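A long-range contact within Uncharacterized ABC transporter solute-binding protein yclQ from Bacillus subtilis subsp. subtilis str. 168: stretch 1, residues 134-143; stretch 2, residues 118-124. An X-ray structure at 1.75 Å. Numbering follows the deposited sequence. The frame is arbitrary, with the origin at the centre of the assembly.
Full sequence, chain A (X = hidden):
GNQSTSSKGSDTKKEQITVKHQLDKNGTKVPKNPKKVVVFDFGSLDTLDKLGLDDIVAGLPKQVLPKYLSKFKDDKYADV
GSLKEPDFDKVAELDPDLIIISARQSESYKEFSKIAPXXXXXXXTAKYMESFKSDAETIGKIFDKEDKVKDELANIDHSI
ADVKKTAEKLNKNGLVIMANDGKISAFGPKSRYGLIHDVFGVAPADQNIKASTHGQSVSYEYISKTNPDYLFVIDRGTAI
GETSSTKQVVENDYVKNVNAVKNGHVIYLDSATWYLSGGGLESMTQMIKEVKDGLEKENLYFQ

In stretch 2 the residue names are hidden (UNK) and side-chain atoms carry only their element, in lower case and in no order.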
# COMPACT_ATOMS: atom_id res chain seq x y z
N SER A 134 -2.50 13.06 5.04
CA SER A 134 -2.98 14.08 4.11
C SER A 134 -3.95 13.47 3.10
O SER A 134 -4.98 14.06 2.80
CB SER A 134 -1.82 14.78 3.42
OG SER A 134 -2.30 15.63 2.40
N ASP A 135 -3.64 12.28 2.61
CA ASP A 135 -4.50 11.62 1.62
C ASP A 135 -5.86 11.33 2.23
O ASP A 135 -6.89 11.61 1.61
CB ASP A 135 -3.89 10.30 1.16
CG ASP A 135 -2.70 10.50 0.23
OD1 ASP A 135 -2.42 11.68 -0.14
OD2 ASP A 135 -2.04 9.49 -0.12
N ALA A 136 -5.86 10.72 3.42
CA ALA A 136 -7.10 10.40 4.12
C ALA A 136 -7.93 11.65 4.39
O ALA A 136 -9.14 11.70 4.15
CB ALA A 136 -6.80 9.65 5.46
N GLU A 137 -7.27 12.68 4.90
CA GLU A 137 -7.97 13.93 5.21
C GLU A 137 -8.60 14.58 3.98
O GLU A 137 -9.67 15.22 4.08
CB GLU A 137 -7.05 14.91 5.93
CG GLU A 137 -6.68 14.42 7.31
CD GLU A 137 -5.64 15.28 7.99
OE1 GLU A 137 -4.96 16.06 7.28
OE2 GLU A 137 -5.50 15.16 9.22
N THR A 138 -7.93 14.42 2.85
CA THR A 138 -8.45 14.95 1.58
C THR A 138 -9.75 14.25 1.22
O THR A 138 -10.74 14.88 0.84
CB THR A 138 -7.40 14.82 0.43
OG1 THR A 138 -6.42 15.85 0.57
CG2 THR A 138 -8.05 14.93 -0.95
N ILE A 139 -9.75 12.93 1.33
CA ILE A 139 -10.98 12.17 1.09
C ILE A 139 -12.08 12.60 2.07
O ILE A 139 -13.23 12.82 1.68
CB ILE A 139 -10.72 10.66 1.14
CG1 ILE A 139 -9.83 10.27 -0.05
CG2 ILE A 139 -12.02 9.88 1.11
CD1 ILE A 139 -9.40 8.81 -0.08
N GLY A 140 -11.72 12.76 3.34
CA GLY A 140 -12.68 13.27 4.32
C GLY A 140 -13.31 14.59 3.91
O GLY A 140 -14.53 14.79 4.06
N LYS A 141 -12.49 15.51 3.42
CA LYS A 141 -12.99 16.83 3.04
C LYS A 141 -13.91 16.77 1.84
O LYS A 141 -14.96 17.44 1.81
CB LYS A 141 -11.83 17.79 2.76
CG LYS A 141 -11.13 18.32 4.02
CD LYS A 141 -9.79 18.95 3.67
CE LYS A 141 -9.08 19.51 4.90
NZ LYS A 141 -8.89 18.50 5.98
N ILE A 142 -13.53 15.97 0.84
CA ILE A 142 -14.33 15.87 -0.38
C ILE A 142 -15.73 15.30 -0.12
O ILE A 142 -16.72 15.75 -0.69
CB ILE A 142 -13.62 15.00 -1.46
CG1 ILE A 142 -12.39 15.74 -1.99
CG2 ILE A 142 -14.59 14.68 -2.61
CD1 ILE A 142 -11.35 14.85 -2.66
N PHE A 143 -15.81 14.31 0.77
CA PHE A 143 -17.07 13.60 1.03
C PHE A 143 -17.75 13.93 2.36
O PHE A 143 -18.65 13.21 2.79
CB PHE A 143 -16.83 12.09 0.93
CG PHE A 143 -16.35 11.65 -0.42
CD1 PHE A 143 -17.26 11.36 -1.42
CD2 PHE A 143 -14.99 11.55 -0.69
CE1 PHE A 143 -16.82 10.96 -2.68
CE2 PHE A 143 -14.55 11.15 -1.95
CZ PHE A 143 -15.48 10.86 -2.95
N UNK A 118 -8.91 15.40 -11.63
CA UNK A 118 -8.12 14.26 -11.23
C UNK A 118 -7.20 14.68 -10.11
O UNK A 118 -6.59 15.74 -10.16
c UNK A 118 -6.41 12.56 -12.01
c UNK A 118 -7.28 13.76 -12.42
o UNK A 118 -8.16 13.36 -13.46
N UNK A 119 -7.13 13.84 -9.09
CA UNK A 119 -6.22 14.09 -7.99
C UNK A 119 -5.34 12.87 -7.79
O UNK A 119 -5.76 11.74 -8.00
c UNK A 119 -7.86 13.25 -6.23
c UNK A 119 -8.57 13.45 -4.89
c UNK A 119 -7.83 15.73 -6.90
c UNK A 119 -6.99 14.44 -6.69
N UNK A 120 -4.11 13.14 -7.39
CA UNK A 120 -3.14 12.09 -7.04
C UNK A 120 -3.12 11.86 -5.54
O UNK A 120 -2.89 12.80 -4.76
c UNK A 120 1.01 10.71 -5.71
c UNK A 120 -0.06 11.58 -5.97
c UNK A 120 -0.14 10.80 -8.23
c UNK A 120 -0.65 11.62 -7.23
c UNK A 120 1.49 9.90 -6.72
o UNK A 120 2.54 9.03 -6.49
c UNK A 120 0.93 9.94 -7.97
c UNK A 120 -1.78 12.56 -7.53
N UNK A 121 -3.38 10.62 -5.12
CA UNK A 121 -3.35 10.29 -3.68
C UNK A 121 -2.42 9.10 -3.38
O UNK A 121 -2.82 8.13 -2.72
c UNK A 121 -5.28 12.34 -2.52
c UNK A 121 -4.74 9.94 -3.15
c UNK A 121 -5.78 11.06 -3.21
c UNK A 121 -7.12 10.61 -2.61
N UNK A 122 -1.19 9.14 -3.84
CA UNK A 122 -0.25 8.10 -3.43
C UNK A 122 0.59 8.50 -2.25
O UNK A 122 0.97 9.66 -2.12
N UNK A 123 0.94 7.54 -1.39
CA UNK A 123 1.83 7.83 -0.27
C UNK A 123 3.22 8.19 -0.77
O UNK A 123 3.69 7.67 -1.79
c UNK A 123 2.35 5.37 0.09
c UNK A 123 1.91 6.68 0.76
c UNK A 123 0.56 6.51 1.49
N UNK A 124 3.87 9.10 -0.06
CA UNK A 124 5.27 9.41 -0.34
C UNK A 124 6.06 8.62 0.70
O UNK A 124 6.01 8.93 1.89
o UNK A 124 7.25 12.54 -0.17
o UNK A 124 7.87 10.43 -0.30
c UNK A 124 5.50 10.92 -0.20
c UNK A 124 6.98 11.32 -0.23
O HOH W 1 -0.00 12.00 -1.32

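Position 118 carries three side-chain atoms: a first carbon bearing one oxygen and one further carbon. They make no contact with stretch 1. Branching at CB with one O and one C identifies threonine, T118. It lies in the strand and contributes nothing here.

Position 119 has four carbons and no heteroatom. The fork is at the first carbon, and one arm runs on for a second carbon, whose tip packs on I142 and T138. This branching defines isoleucine rather than leucine: I119. Its CA-to-CB bond points toward the helix. With chi1 at 63° (p) and chi2 at 176° (t), I119 CD1 reaches 3.8 Å from I142 CD1 and 4.2 Å from T138 CG2.

Position 120 shows one carbon leading to a six-carbon ring that bears an oxygen, with no atom in contact with stretch 1, hence tyrosine, Y120. Its CA-to-CB bond points away.

Position 121 again has four carbons, but the fork comes at the second; one end carbon meets I139, the other T138 and D135. The residue is leucine, L121. Its CA is 5.6 Å from D135 CA, the closest CA pair between the stretches. Its CA-to-CB bond points toward the helix: L121 CD1 lies 3.7 Å from I139 CG1, while L121 CD2 is 4.1 Å from T138 CG2 and 3.8 Å from D135 OD1.

Position 122 has no side-chain atoms and is glycine, G122. An ideal CB would meet nothing of stretch 1, but would fall 3.0 Å from Y120 OH.

Position 123 has three carbons, the first carrying the other two, and one end carbon comes near the D135 carboxylate: valine, V123. Its CA-to-CB bond runs sideways, and V123 CG1 approaches D135 OD2 only to 4.3 Å.

Position 124 has two carbons, the second bearing two oxygens, and touches nothing on stretch 1, which gives aspartate, D124. Its CA-to-CB bond runs sideways.

The contact buries 274 Å², both sides summed, and joins an apolar patch to a polar end. Successive backbone bonds such as I142 N to T138 O, 3.0 Å, keep the helix regular, and D135, T138, I139 and I142 all present atoms to I119 or L121. No direct hydrogen bond crosses. D135 OD2 lies 3.0 Å from L121 O, but both are acceptors, so proximity alone does not make a bond. A water donates to D135 OD1 and to G122 O, its oxygen 2.7 Å from each, and so links the two stretches; the close approach of D135 OD2 to L121 O is left without a shared proton.

Stretch 2 (118-124) TIYLGVD
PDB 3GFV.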